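Local coordinates for protein pyridoxal kinase (Lactobacillus plantarum, PDB 3H74) that probably phosphorylates pyridoxal with ATP as phosphate donor to give pyridoxal 5'-phosphate, at residues T5-E10 against D33-P38. Residues are numbered along the deposited sequence; the frame is centred on the assembly and turned at random.
Sequences TMLVAE and DVAALP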
ATOM      1  N   THR A   5      -9.106   9.556  12.409  1.00 10.25           N
ATOM      2  CA  THR A   5      -7.772   9.989  12.062  1.00 10.65           C
ATOM      3  C   THR A   5      -6.978   8.797  11.550  1.00 10.79           C
ATOM      4  O   THR A   5      -6.873   7.763  12.222  1.00 11.17           O
ATOM      5  CB  THR A   5      -7.083  10.603  13.293  1.00 10.88           C
ATOM      6  OG1 THR A   5      -7.773  11.799  13.672  1.00 12.14           O
ATOM      7  CG2 THR A   5      -5.634  10.938  13.008  1.00 12.42           C
HETATM    8  N   MSE A   6      -6.413   8.946  10.359  1.00 10.66           N
HETATM    9  CA  MSE A   6      -5.546   7.908   9.822  1.00 11.69           C
HETATM   10  C   MSE A   6      -4.155   8.432   9.546  1.00  9.06           C
HETATM   11  O   MSE A   6      -3.978   9.437   8.846  1.00  8.80           O
HETATM   12  CB  MSE A   6      -6.107   7.278   8.554  1.00 11.88           C
HETATM   13  CG  MSE A   6      -5.217   6.143   8.025  1.00 13.92           C
HETATM   14 SE   MSE A   6      -5.825   5.411   6.364  1.00 19.66          SE
HETATM   15  CE  MSE A   6      -7.379   4.429   7.031  1.00 12.63           C
ATOM     16  N   LEU A   7      -3.181   7.727  10.095  1.00  8.18           N
ATOM     17  CA  LEU A   7      -1.788   7.971   9.791  1.00  7.83           C
ATOM     18  C   LEU A   7      -1.469   7.303   8.461  1.00  6.92           C
ATOM     19  O   LEU A   7      -1.775   6.125   8.261  1.00  7.06           O
ATOM     20  CB  LEU A   7      -0.914   7.356  10.885  1.00  8.10           C
ATOM     21  CG  LEU A   7       0.596   7.301  10.645  1.00  8.52           C
ATOM     22  CD1 LEU A   7       1.194   8.706  10.473  1.00  8.78           C
ATOM     23  CD2 LEU A   7       1.286   6.550  11.771  1.00  9.81           C
ATOM     24  N   VAL A   8      -0.857   8.055   7.556  1.00  6.14           N
ATOM     25  CA  VAL A   8      -0.346   7.487   6.306  1.00  5.71           C
ATOM     26  C   VAL A   8       1.132   7.804   6.240  1.00  5.30           C
ATOM     27  O   VAL A   8       1.499   8.986   6.149  1.00  5.62           O
ATOM     28  CB  VAL A   8      -1.065   8.040   5.048  1.00  6.14           C
ATOM     29  CG1 VAL A   8      -0.539   7.352   3.797  1.00  6.83           C
ATOM     30  CG2 VAL A   8      -2.564   7.854   5.177  1.00  6.95           C
ATOM     31  N   ALA A   9       1.972   6.770   6.304  1.00  5.22           N
ATOM     32  CA  ALA A   9       3.416   6.958   6.255  1.00  5.33           C
ATOM     33  C   ALA A   9       3.952   6.290   5.000  1.00  5.20           C
ATOM     34  O   ALA A   9       3.907   5.061   4.878  1.00  5.42           O
ATOM     35  CB  ALA A   9       4.081   6.388   7.495  1.00  6.08           C
ATOM     36  N   GLU A  10       4.417   7.114   4.060  1.00  5.03           N
ATOM     37  CA  GLU A  10       5.023   6.639   2.821  1.00  5.24           C
ATOM     38  C   GLU A  10       5.768   7.794   2.187  1.00  4.97           C
ATOM     39  O   GLU A  10       5.800   8.889   2.734  1.00  4.95           O
ATOM     40  CB  GLU A  10       3.982   6.017   1.874  1.00  5.57           C
ATOM     41  CG  GLU A  10       2.881   6.963   1.432  1.00  6.26           C
ATOM     42  CD  GLU A  10       1.652   6.225   0.955  1.00  9.39           C
ATOM     43  OE1 GLU A  10       1.339   5.142   1.491  1.00 11.52           O
ATOM     44  OE2 GLU A  10       0.962   6.742   0.075  1.00 10.14           O
ATOM     45  N   ASP A  33      -9.238  12.531   8.778  1.00  9.95           N
ATOM     46  CA  ASP A  33      -8.199  13.483   9.186  1.00 10.40           C
ATOM     47  C   ASP A  33      -6.884  12.760   8.946  1.00  9.93           C
ATOM     48  O   ASP A  33      -6.515  11.877   9.715  1.00 10.22           O
ATOM     49  CB  ASP A  33      -8.382  13.856  10.676  1.00 11.11           C
ATOM     50  CG  ASP A  33      -7.104  14.419  11.351  1.00 12.23           C
ATOM     51  OD1 ASP A  33      -6.423  15.281  10.759  1.00 14.04           O
ATOM     52  OD2 ASP A  33      -6.804  14.022  12.507  1.00 14.48           O
ATOM     53  N   VAL A  34      -6.194  13.114   7.865  1.00  8.93           N
ATOM     54  CA  VAL A  34      -5.000  12.381   7.467  1.00  8.47           C
ATOM     55  C   VAL A  34      -3.760  12.979   8.141  1.00  8.03           C
ATOM     56  O   VAL A  34      -3.510  14.189   8.037  1.00  8.91           O
ATOM     57  CB  VAL A  34      -4.823  12.394   5.930  1.00  8.55           C
ATOM     58  CG1 VAL A  34      -3.544  11.679   5.524  1.00  8.54           C
ATOM     59  CG2 VAL A  34      -6.016  11.757   5.251  1.00  9.21           C
ATOM     60  N   ALA A  35      -3.003  12.151   8.848  1.00  7.36           N
ATOM     61  CA  ALA A  35      -1.672  12.536   9.301  1.00  7.53           C
ATOM     62  C   ALA A  35      -0.736  12.048   8.194  1.00  7.05           C
ATOM     63  O   ALA A  35      -0.502  10.845   8.049  1.00  7.30           O
ATOM     64  CB  ALA A  35      -1.346  11.896  10.644  1.00  8.34           C
ATOM     65  N   ALA A  36      -0.254  12.989   7.390  1.00  6.25           N
ATOM     66  CA  ALA A  36       0.488  12.669   6.170  1.00  6.04           C
ATOM     67  C   ALA A  36       1.983  12.735   6.455  1.00  5.59           C
ATOM     68  O   ALA A  36       2.570  13.819   6.470  1.00  5.60           O
ATOM     69  CB  ALA A  36       0.099  13.637   5.049  1.00  7.01           C
ATOM     70  N   LEU A  37       2.581  11.574   6.688  1.00  5.01           N
ATOM     71  CA  LEU A  37       3.962  11.498   7.146  1.00  5.44           C
ATOM     72  C   LEU A  37       4.914  10.981   6.065  1.00  4.96           C
ATOM     73  O   LEU A  37       4.949   9.779   5.787  1.00  4.93           O
ATOM     74  CB  LEU A  37       4.045  10.592   8.372  1.00  5.70           C
ATOM     75  CG  LEU A  37       5.439  10.439   8.976  1.00  6.64           C
ATOM     76  CD1 LEU A  37       5.953  11.775   9.467  1.00  7.43           C
ATOM     77  CD2 LEU A  37       5.449   9.417  10.104  1.00  7.22           C
ATOM     78  N   PRO A  38       5.712  11.874   5.455  1.00  4.55           N
ATOM     79  CA  PRO A  38       6.707  11.383   4.504  1.00  4.79           C
ATOM     80  C   PRO A  38       7.767  10.513   5.174  1.00  4.86           C
ATOM     81  O   PRO A  38       8.320  10.895   6.206  1.00  5.65           O
ATOM     82  CB  PRO A  38       7.346  12.676   3.962  1.00  4.72           C
ATOM     83  CG  PRO A  38       6.301  13.750   4.207  1.00  5.35           C
ATOM     84  CD  PRO A  38       5.710  13.346   5.534  1.00  5.11           C
TER
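The flat group of this strand pair, the carboxylate of D33, meets T5 at its edge and over one face: OD2 takes the hydroxyl OG1 of T5, which lies near the carboxylate plane, on its anti lone pair, 2.7 Å away, while the methyl CG2 of T5 stands off one face, 3.3 Å from D33 OD2. The two side chains lie side by side and point the same way. OG1 stands anti to the carbonyl carbon of T5 (chi1 -65°). An alanine in place of T5 would probably leave D33 OD2 without its hydroxyl donor and the carboxylate freer to turn.

Beyond this polar end the strands run parallel, their segment axes 4.7 Å apart at closest approach. M6 N donates to D33 O, and M6 O accepts from A35 N; V8 repeats the pattern, its N donating to A35 O and its O accepting from L37 N. The bond from V8 N to A35 O is almost straight (179°), whereas that from E10 N to L37 O is longer, at 3.2 Å, and more bent.

On the face carrying T5, L7, A9 and L37, CD1 of L7 rests 4.0 Å from CB of L37, beneath helix 61-70, whose W68 touches both leucines. The opposite face pairs V8 CG2 with V34 CG1 at 4.0 Å, and both valines touch L27 of helix 19-29. Strand 77-80 flanks 5-10 on its other edge. Helix 19-29 connects strand 4-13 to the adjacent parallel strand 32-42 as a beta-alpha-beta crossover, the building unit of the alpha/beta sheet of ribokinase-like kinases.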